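Local coordinates for transglutaminase-like domain-containing protein (PDB 4XZ7) that probably acts as a transglutaminase and helps Streptococcus suis to resist phagocytosis as a virulence factor, at residues 337-342 / 353-358; 34-39 / 51-56; 128-133 / 159-164. All coordinates share one frame; numbering follows the deposited sequence.

Contact 1 of 3, residues 337-342 / 353-358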
loop_
_atom_site.group_PDB
_atom_site.type_symbol
_atom_site.label_atom_id
_atom_site.label_comp_id
_atom_site.label_asym_id
_atom_site.label_seq_id
_atom_site.Cartn_x
_atom_site.Cartn_y
_atom_site.Cartn_z
ATOM N N ASP B 337 -9.518 -25.743 -26.922
ATOM C CA ASP B 337 -8.299 -26.490 -27.225
ATOM C C ASP B 337 -7.467 -25.905 -28.342
ATOM O O ASP B 337 -6.950 -26.642 -29.180
ATOM C CB ASP B 337 -8.641 -27.934 -27.582
ATOM C CG ASP B 337 -9.114 -28.711 -26.395
ATOM O OD1 ASP B 337 -8.640 -28.399 -25.287
ATOM O OD2 ASP B 337 -9.948 -29.622 -26.562
ATOM N N SER B 338 -7.328 -24.591 -28.356
ATOM C CA SER B 338 -6.558 -23.950 -29.406
ATOM C C SER B 338 -5.097 -23.771 -28.989
ATOM O O SER B 338 -4.281 -23.246 -29.755
ATOM C CB SER B 338 -7.172 -22.603 -29.764
ATOM O OG SER B 338 -6.980 -21.680 -28.717
ATOM N N TYR B 339 -4.776 -24.203 -27.771
ATOM C CA TYR B 339 -3.411 -24.112 -27.255
ATOM C C TYR B 339 -2.642 -25.419 -27.378
ATOM O O TYR B 339 -3.207 -26.500 -27.225
ATOM C CB TYR B 339 -3.427 -23.686 -25.785
ATOM C CG TYR B 339 -3.691 -22.221 -25.603
ATOM C CD1 TYR B 339 -2.638 -21.313 -25.485
ATOM C CD2 TYR B 339 -4.993 -21.734 -25.568
ATOM C CE1 TYR B 339 -2.886 -19.966 -25.330
ATOM C CE2 TYR B 339 -5.251 -20.389 -25.415
ATOM C CZ TYR B 339 -4.203 -19.508 -25.296
ATOM O OH TYR B 339 -4.473 -18.166 -25.131
ATOM N N ASP B 340 -1.342 -25.317 -27.634
ATOM C CA ASP B 340 -0.461 -26.457 -27.436
ATOM C C ASP B 340 -0.277 -26.626 -25.940
ATOM O O ASP B 340 -0.407 -25.668 -25.185
ATOM C CB ASP B 340 0.886 -26.255 -28.128
ATOM C CG ASP B 340 0.780 -26.329 -29.629
ATOM O OD1 ASP B 340 -0.106 -27.055 -30.119
ATOM O OD2 ASP B 340 1.577 -25.659 -30.314
ATOM N N VAL B 341 0.003 -27.843 -25.497
ATOM C CA VAL B 341 0.206 -28.055 -24.074
ATOM C C VAL B 341 1.650 -28.404 -23.782
ATOM O O VAL B 341 2.300 -29.122 -24.543
ATOM C CB VAL B 341 -0.698 -29.151 -23.533
ATOM C CG1 VAL B 341 -2.140 -28.731 -23.680
ATOM C CG2 VAL B 341 -0.435 -30.457 -24.276
ATOM N N VAL B 342 2.143 -27.865 -22.678
ATOM C CA VAL B 342 3.496 -28.117 -22.221
ATOM C C VAL B 342 3.369 -28.757 -20.862
ATOM O O VAL B 342 2.606 -28.283 -20.028
ATOM C CB VAL B 342 4.328 -26.810 -22.145
ATOM C CG1 VAL B 342 5.604 -27.002 -21.325
ATOM C CG2 VAL B 342 4.643 -26.311 -23.534
ATOM N N ASN B 353 1.629 -19.713 -27.830
ATOM C CA ASN B 353 0.490 -20.624 -27.915
ATOM C C ASN B 353 0.682 -21.943 -27.171
ATOM O O ASN B 353 0.390 -23.015 -27.709
ATOM C CB ASN B 353 0.143 -20.912 -29.379
ATOM C CG ASN B 353 -1.289 -21.390 -29.551
ATOM O OD1 ASN B 353 -2.177 -21.015 -28.788
ATOM N ND2 ASN B 353 -1.512 -22.236 -30.540
ATOM N N TYR B 354 1.157 -21.859 -25.931
ATOM C CA TYR B 354 1.124 -23.005 -25.031
ATOM C C TYR B 354 0.504 -22.630 -23.691
ATOM O O TYR B 354 0.550 -21.480 -23.272
ATOM C CB TYR B 354 2.526 -23.586 -24.800
ATOM C CG TYR B 354 3.464 -22.656 -24.071
ATOM C CD1 TYR B 354 3.575 -22.687 -22.681
ATOM C CD2 TYR B 354 4.231 -21.731 -24.768
ATOM C CE1 TYR B 354 4.438 -21.816 -22.004
ATOM C CE2 TYR B 354 5.093 -20.864 -24.105
ATOM C CZ TYR B 354 5.192 -20.915 -22.727
ATOM O OH TYR B 354 6.047 -20.053 -22.078
ATOM N N MET B 355 -0.082 -23.628 -23.043
ATOM C CA MET B 355 -0.467 -23.569 -21.642
ATOM C C MET B 355 0.305 -24.658 -20.910
ATOM O O MET B 355 0.415 -25.783 -21.408
ATOM C CB MET B 355 -1.981 -23.759 -21.464
ATOM C CG MET B 355 -2.776 -22.513 -21.849
ATOM S SD MET B 355 -2.399 -21.174 -20.703
ATOM C CE MET B 355 -2.420 -19.726 -21.753
ATOM N N ILE B 356 0.855 -24.318 -19.750
ATOM C CA ILE B 356 1.603 -25.275 -18.944
ATOM C C ILE B 356 0.653 -26.087 -18.066
ATOM O O ILE B 356 0.147 -25.597 -17.066
ATOM C CB ILE B 356 2.665 -24.557 -18.070
ATOM C CG1 ILE B 356 3.634 -23.787 -18.975
ATOM C CG2 ILE B 356 3.400 -25.565 -17.187
ATOM C CD1 ILE B 356 4.725 -23.009 -18.250
ATOM N N ILE B 357 0.404 -27.332 -18.447
ATOM C CA ILE B 357 -0.575 -28.146 -17.734
ATOM C C ILE B 357 0.109 -29.179 -16.842
ATOM O O ILE B 357 1.310 -29.411 -16.958
ATOM C CB ILE B 357 -1.525 -28.858 -18.711
ATOM C CG1 ILE B 357 -0.846 -30.077 -19.335
ATOM C CG2 ILE B 357 -1.983 -27.903 -19.821
ATOM C CD1 ILE B 357 -1.808 -30.978 -20.100
ATOM N N ASP B 358 -0.657 -29.794 -15.951
ATOM C CA ASP B 358 -0.132 -30.847 -15.083
ATOM C C ASP B 358 -0.992 -32.113 -15.226
ATOM O O ASP B 358 -2.068 -32.236 -14.624
ATOM C CB ASP B 358 -0.076 -30.355 -13.627
ATOM C CG ASP B 358 0.285 -31.468 -12.621
ATOM O OD1 ASP B 358 0.794 -32.545 -13.017
ATOM O OD2 ASP B 358 0.058 -31.245 -11.412
HETATM O O HOH W 1 -4.613 -20.176 -29.050
#
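D340, V341 and V342 pair with Y354, M355 and I356 as two parallel strands, whose axes approach to 4.5 Å at an angle of 37°. D340 N donates to N353 O, and D340 O receives M355 N at 3.0 Å. V342 repeats the pattern one step on, with its N bonded to M355 O and its O accepting I357 N at 2.9 Å.

N353 adds a polar side-chain link. Its CG is anti to the backbone N (chi1 -158°), which puts it near S338 O in the loop. There ND2 donates to S338 O at 3.1 Å, with that oxygen close to the amide plane. The other amide atom, OD1, lies over one face of the Y339 ring, 3.3 Å from Y339 CD1. A water over the centre of that face donates to N353 OD1 and also binds S338 OG.

M355 covers the opposite face of Y339. Its CG makes a CH-pi contact 4.1 Å from the ring centroid, offset toward the rim. SD adds an oblique Met-aromatic contact. The bent chain carries CE to 3.6 Å from Y339 CE1. The far end of the ring is tied by a hydrogen bond between Y339 OH and D310 OD1. On the face of D340 and Y354, V342 CG2 rests 3.7 Å from Y354 CB; on the opposite face, V341 CG1 meets I357 CG2.

The two strands complete one edge of a five-stranded sheet, consistent with a transglutaminase-like core. Strand 354-357 joins 282-288, where N353 and Y354 both face K288 in a G1 beta bulge. Y339 touches H295 and, with M355, reaches T297 on strand 294-302 and T308 on strand 305-309. D358 N-caps helix 359-365 through weak bonds.

Contact 2 of 3, residues 34-39 / 51-56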
loop_
_atom_site.group_PDB
_atom_site.type_symbol
_atom_site.label_atom_id
_atom_site.label_comp_id
_atom_site.label_asym_id
_atom_site.label_seq_id
_atom_site.Cartn_x
_atom_site.Cartn_y
_atom_site.Cartn_z
ATOM N N ARG B 34 -34.990 13.561 16.663
ATOM C CA ARG B 34 -34.731 12.260 16.064
ATOM C C ARG B 34 -33.636 12.336 15.018
ATOM O O ARG B 34 -32.904 11.370 14.776
ATOM C CB ARG B 34 -36.034 11.728 15.446
ATOM C CG ARG B 34 -35.962 10.374 14.781
ATOM C CD ARG B 34 -37.366 9.901 14.332
ATOM N NE ARG B 34 -37.267 8.689 13.528
ATOM C CZ ARG B 34 -37.030 8.682 12.217
ATOM N NH1 ARG B 34 -36.939 7.534 11.561
ATOM N NH2 ARG B 34 -36.884 9.826 11.560
ATOM N N GLN B 35 -33.542 13.486 14.368
ATOM C CA GLN B 35 -32.500 13.686 13.376
ATOM C C GLN B 35 -31.688 14.942 13.684
ATOM O O GLN B 35 -32.219 15.934 14.195
ATOM C CB GLN B 35 -33.101 13.763 11.972
ATOM C CG GLN B 35 -33.854 12.503 11.551
ATOM C CD GLN B 35 -34.567 12.670 10.222
ATOM O OE1 GLN B 35 -35.264 13.657 9.999
ATOM N NE2 GLN B 35 -34.391 11.706 9.335
ATOM N N PHE B 36 -30.399 14.878 13.355
ATOM C CA PHE B 36 -29.445 15.927 13.688
ATOM C C PHE B 36 -28.508 16.162 12.512
ATOM O O PHE B 36 -28.112 15.201 11.852
ATOM C CB PHE B 36 -28.619 15.536 14.922
ATOM C CG PHE B 36 -29.433 15.307 16.182
ATOM C CD1 PHE B 36 -29.629 16.336 17.088
ATOM C CD2 PHE B 36 -29.956 14.053 16.480
ATOM C CE1 PHE B 36 -30.359 16.130 18.266
ATOM C CE2 PHE B 36 -30.685 13.830 17.653
ATOM C CZ PHE B 36 -30.894 14.873 18.544
ATOM N N HIS B 37 -28.124 17.408 12.233
ATOM C CA HIS B 37 -26.994 17.577 11.322
ATOM C C HIS B 37 -25.740 17.441 12.156
ATOM O O HIS B 37 -25.780 17.639 13.372
ATOM C CB HIS B 37 -27.010 18.921 10.576
ATOM C CG HIS B 37 -28.148 19.058 9.624
ATOM N ND1 HIS B 37 -28.790 17.963 9.076
ATOM C CD2 HIS B 37 -28.796 20.149 9.147
ATOM C CE1 HIS B 37 -29.770 18.376 8.297
ATOM N NE2 HIS B 37 -29.804 19.700 8.327
ATOM N N VAL B 38 -24.628 17.096 11.524
ATOM C CA VAL B 38 -23.389 16.938 12.270
ATOM C C VAL B 38 -22.232 17.630 11.574
ATOM O O VAL B 38 -21.952 17.359 10.407
ATOM C CB VAL B 38 -23.020 15.456 12.478
ATOM C CG1 VAL B 38 -21.725 15.360 13.285
ATOM C CG2 VAL B 38 -24.178 14.711 13.175
ATOM N N LEU B 39 -21.577 18.530 12.306
ATOM C CA LEU B 39 -20.407 19.249 11.821
ATOM C C LEU B 39 -19.173 18.679 12.469
ATOM O O LEU B 39 -19.158 18.433 13.663
ATOM C CB LEU B 39 -20.498 20.741 12.134
ATOM C CG LEU B 39 -21.692 21.468 11.511
ATOM C CD1 LEU B 39 -21.789 22.901 12.029
ATOM C CD2 LEU B 39 -21.582 21.437 9.992
ATOM N N SER B 51 -28.801 12.912 10.489
ATOM C CA SER B 51 -28.300 11.718 11.172
ATOM C C SER B 51 -29.195 11.269 12.315
ATOM O O SER B 51 -29.752 12.096 13.043
ATOM C CB SER B 51 -26.896 11.970 11.717
ATOM O OG SER B 51 -26.022 12.357 10.674
ATOM N N THR B 52 -29.316 9.949 12.469
ATOM C CA THR B 52 -30.028 9.339 13.592
ATOM C C THR B 52 -29.084 9.086 14.757
ATOM O O THR B 52 -27.864 9.099 14.587
ATOM C CB THR B 52 -30.677 7.990 13.195
ATOM O OG1 THR B 52 -29.651 7.070 12.802
ATOM C CG2 THR B 52 -31.643 8.180 12.030
ATOM N N ARG B 53 -29.640 8.820 15.935
ATOM C CA ARG B 53 -28.809 8.530 17.109
ATOM C C ARG B 53 -27.898 7.307 16.908
ATOM O O ARG B 53 -26.794 7.260 17.456
ATOM C CB ARG B 53 -29.697 8.363 18.338
ATOM C CG ARG B 53 -30.376 9.683 18.704
ATOM C CD ARG B 53 -31.410 9.558 19.779
ATOM N NE ARG B 53 -32.098 10.832 19.977
ATOM C CZ ARG B 53 -31.981 11.588 21.063
ATOM N NH1 ARG B 53 -32.649 12.741 21.162
ATOM N NH2 ARG B 53 -31.201 11.184 22.055
ATOM N N GLU B 54 -28.323 6.361 16.070
ATOM C CA GLU B 54 -27.484 5.202 15.753
ATOM C C GLU B 54 -26.260 5.626 14.955
ATOM O O GLU B 54 -25.130 5.193 15.227
ATOM C CB GLU B 54 -28.291 4.144 14.992
ATOM C CG GLU B 54 -29.506 3.663 15.793
ATOM C CD GLU B 54 -30.093 2.361 15.276
ATOM O OE1 GLU B 54 -29.778 1.967 14.129
ATOM O OE2 GLU B 54 -30.870 1.727 16.025
ATOM N N GLU B 55 -26.489 6.493 13.976
ATOM C CA GLU B 55 -25.403 7.045 13.181
ATOM C C GLU B 55 -24.511 7.977 14.009
ATOM O O GLU B 55 -23.309 8.066 13.781
ATOM C CB GLU B 55 -25.981 7.761 11.965
ATOM C CG GLU B 55 -26.638 6.788 10.970
ATOM C CD GLU B 55 -27.580 7.462 9.993
ATOM O OE1 GLU B 55 -27.781 6.920 8.884
ATOM O OE2 GLU B 55 -28.141 8.522 10.340
ATOM N N LEU B 56 -25.103 8.682 14.967
ATOM C CA LEU B 56 -24.313 9.464 15.920
ATOM C C LEU B 56 -23.346 8.543 16.647
ATOM O O LEU B 56 -22.127 8.786 16.672
ATOM C CB LEU B 56 -25.220 10.189 16.918
ATOM C CG LEU B 56 -25.940 11.375 16.267
ATOM C CD1 LEU B 56 -26.942 12.040 17.212
ATOM C CD2 LEU B 56 -24.916 12.387 15.740
HETATM O O HOH W 2 -32.478 9.028 16.202
#
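F36 and S51 form an antiparallel hydrogen-bonded pair. F36 N donates to a lone pair of S51 O at 2.9 Å, and S51 N returns a bond of 2.8 Å to F36 O. S51 O also receives a CA-H...O contact from Q35. A water extends the link past the end of the pairing, donating to R34 O and accepting from R53 N.

Within 51-56, polar groups cap the start of the helix. T52 and E55 make a capping box: T52 N donates to E55 OE2 at 2.8 Å, on the anti side of the carboxylate, while E55 N gives a weak bond to T52 OG1.

The apolar contacts centre on L56, whose two methyls take different partners. CD1 lies obliquely against the F36 ring, 3.7 Å from F36 CD2, and CD2 packs 3.5 Å from V38 CG2. I82 on strand 79-86 and L26 on helix 19-29 also touch L56.

R53 is extended from CG to NE (chi2 172°, chi3 -175°), which carries NE out to the F36 ring. R53 NH1 lies near the ring plane, 3.8 Å from F36 CZ, an edge contact rather than a cation-pi stack. The two planes are 70° apart. R53 NH1 also bonds to Q33 O, which helps to place it.

The chemistry implies a strand-to-helix junction held in two ways. The F36-S51 pair is followed directly by the capping box of helix 53-59, and L56 packs its first turn against buried F36 and V38.

Contact 3 of 3, residues 128-133 / 159-164; sequences IELDSN and YSHGLT
Y159 opens the contact by packing its CB against I128 CG1, 3.7 Å away. Its ring leads away from there. CG1 of I128 sits between the backbone N and the carbonyl carbon (chi1 55°), which brings it against Y159 CB.

S160 turns its side chain to the other side, where OG bonds to H123 ND1. Its backbone still takes part through a water near both S160 O and I128 O. The water can donate to each, at 3.0 Å from S160 O and 2.7 Å from I128 O, though other acceptors compete for its protons.

H161 and I128 contribute most to the contact. L130 CG stands over the centre of one ring face, a CH-pi contact of 3.6 Å to the H161 centroid. L130 and H161 cross at about a right angle. I128 C lies at the ring edge, near its plane, and E129 CA approaches H161 CD2 obliquely at 3.5 Å. Both ring nitrogens are occupied. H161 ND1 donates to G162 O at 2.7 Å. That oxygen is in the ring plane, while the donor stands above the carbonyl plane. H161 NE2 bonds to Y98 OH on helix 95-101. Together they fix the rotation of the ring.

G162 ends the contact, its O 3.7 Å from L130 CD1.

Strand 157-167 is the shared partner of several strands in a six-stranded mixed sheet, including 121-124. Segment 128-130, the loop leading from 121-124 to helix 132-140, which D131 N-caps through K134 N, is laid over strand 157-167 on the side that carries Y159 and H161.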
loop_
_atom_site.group_PDB
_atom_site.type_symbol
_atom_site.label_atom_id
_atom_site.label_comp_id
_atom_site.label_asym_id
_atom_site.label_seq_id
_atom_site.Cartn_x
_atom_site.Cartn_y
_atom_site.Cartn_z
ATOM N N ILE B 128 -7.069 31.595 14.993
ATOM C CA ILE B 128 -5.799 30.951 14.750
ATOM C C ILE B 128 -5.795 30.498 13.309
ATOM O O ILE B 128 -6.832 30.059 12.782
ATOM C CB ILE B 128 -5.559 29.747 15.682
ATOM C CG1 ILE B 128 -6.711 28.750 15.574
ATOM C CG2 ILE B 128 -5.412 30.232 17.113
ATOM C CD1 ILE B 128 -6.449 27.365 16.181
ATOM N N GLU B 129 -4.637 30.629 12.670
ATOM C CA GLU B 129 -4.419 30.064 11.342
ATOM C C GLU B 129 -2.929 29.823 11.110
ATOM O O GLU B 129 -2.079 30.361 11.823
ATOM C CB GLU B 129 -4.991 30.978 10.259
ATOM C CG GLU B 129 -4.788 32.458 10.503
ATOM C CD GLU B 129 -5.066 33.299 9.267
ATOM O OE1 GLU B 129 -4.106 33.937 8.782
ATOM O OE2 GLU B 129 -6.227 33.324 8.779
ATOM N N LEU B 130 -2.612 28.991 10.128
ATOM C CA LEU B 130 -1.235 28.902 9.635
ATOM C C LEU B 130 -1.181 29.587 8.275
ATOM O O LEU B 130 -1.919 29.197 7.358
ATOM C CB LEU B 130 -0.774 27.444 9.534
ATOM C CG LEU B 130 -0.782 26.679 10.855
ATOM C CD1 LEU B 130 -0.400 25.219 10.632
ATOM C CD2 LEU B 130 0.153 27.343 11.865
ATOM N N ASP B 131 -0.350 30.620 8.130
ATOM C CA ASP B 131 -0.432 31.435 6.921
ATOM C C ASP B 131 0.261 30.781 5.720
ATOM O O ASP B 131 0.903 29.733 5.836
ATOM C CB ASP B 131 0.115 32.857 7.169
ATOM C CG ASP B 131 1.577 32.887 7.566
ATOM O OD1 ASP B 131 2.281 31.854 7.443
ATOM O OD2 ASP B 131 2.022 33.977 8.003
ATOM N N SER B 132 0.088 31.390 4.554
ATOM C CA SER B 132 0.596 30.827 3.313
ATOM C C SER B 132 2.128 30.744 3.307
ATOM O O SER B 132 2.695 29.875 2.650
ATOM C CB SER B 132 0.102 31.663 2.132
ATOM O OG SER B 132 0.454 33.023 2.334
ATOM N N ASN B 133 2.806 31.631 4.038
ATOM C CA ASN B 133 4.278 31.588 4.094
ATOM C C ASN B 133 4.759 30.319 4.802
ATOM O O ASN B 133 5.684 29.623 4.332
ATOM C CB ASN B 133 4.861 32.819 4.807
ATOM C CG ASN B 133 4.700 34.119 4.001
ATOM O OD1 ASN B 133 4.541 34.099 2.780
ATOM N ND2 ASN B 133 4.747 35.261 4.700
ATOM N N TYR B 159 -12.121 28.268 15.321
ATOM C CA TYR B 159 -11.088 28.270 14.284
ATOM C C TYR B 159 -10.257 27.019 14.409
ATOM O O TYR B 159 -10.050 26.532 15.511
ATOM C CB TYR B 159 -10.168 29.498 14.412
ATOM C CG TYR B 159 -10.893 30.831 14.310
ATOM C CD1 TYR B 159 -10.952 31.514 13.108
ATOM C CD2 TYR B 159 -11.514 31.402 15.431
ATOM C CE1 TYR B 159 -11.595 32.720 13.010
ATOM C CE2 TYR B 159 -12.155 32.607 15.346
ATOM C CZ TYR B 159 -12.200 33.262 14.138
ATOM O OH TYR B 159 -12.858 34.466 14.048
ATOM N N SER B 160 -9.731 26.538 13.290
ATOM C CA SER B 160 -9.100 25.215 13.233
ATOM C C SER B 160 -7.951 25.213 12.253
ATOM O O SER B 160 -8.033 25.858 11.214
ATOM C CB SER B 160 -10.114 24.145 12.785
ATOM O OG SER B 160 -11.180 23.994 13.706
ATOM N N HIS B 161 -6.896 24.463 12.549
ATOM C CA HIS B 161 -5.908 24.177 11.503
ATOM C C HIS B 161 -5.055 22.989 11.932
ATOM O O HIS B 161 -5.151 22.528 13.064
ATOM C CB HIS B 161 -5.035 25.408 11.179
ATOM C CG HIS B 161 -4.174 25.878 12.323
ATOM N ND1 HIS B 161 -3.162 25.110 12.858
ATOM C CD2 HIS B 161 -4.150 27.052 13.003
ATOM C CE1 HIS B 161 -2.566 25.777 13.836
ATOM N NE2 HIS B 161 -3.153 26.955 13.953
ATOM N N GLY B 162 -4.234 22.493 11.014
ATOM C CA GLY B 162 -3.398 21.345 11.281
ATOM C C GLY B 162 -2.542 21.528 12.509
ATOM O O GLY B 162 -2.034 22.622 12.761
ATOM N N LEU B 163 -2.419 20.460 13.289
ATOM C CA LEU B 163 -1.511 20.434 14.420
ATOM C C LEU B 163 -0.291 19.583 14.077
ATOM O O LEU B 163 0.832 20.015 14.281
ATOM C CB LEU B 163 -2.196 19.891 15.681
ATOM C CG LEU B 163 -1.307 19.793 16.927
ATOM C CD1 LEU B 163 -0.604 21.121 17.212
ATOM C CD2 LEU B 163 -2.123 19.374 18.129
ATOM N N THR B 164 -0.513 18.378 13.552
ATOM C CA THR B 164 0.607 17.521 13.164
ATOM C C THR B 164 1.033 17.787 11.723
ATOM O O THR B 164 0.213 18.137 10.866
ATOM C CB THR B 164 0.271 16.025 13.286
ATOM O OG1 THR B 164 -0.869 15.758 12.476
ATOM C CG2 THR B 164 -0.038 15.635 14.747
HETATM O O HOH W 3 -8.162 28.846 10.779
#

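The chain is a fragment of a longer protein and holds its transglutaminase-like region. From the N terminus, contact 2 comes first. It closes the short connection between strand 36-40 and helix 53-59, which holds strand 48-51. Contact 3 follows, on a strand of a second sheet, and closes a longer loop containing helix 132-140 and strands 143-144 and 149-152. Contact 1 closes the short connection between strands 340-343 and 354-357. The three are in series, so none nests or crosses. Contacts 2 and 3 do not touch; their nearest atoms are about 10 Å apart. Contact 1 lies across the chain's centre from both, about 60 Å from contact 2 between centres.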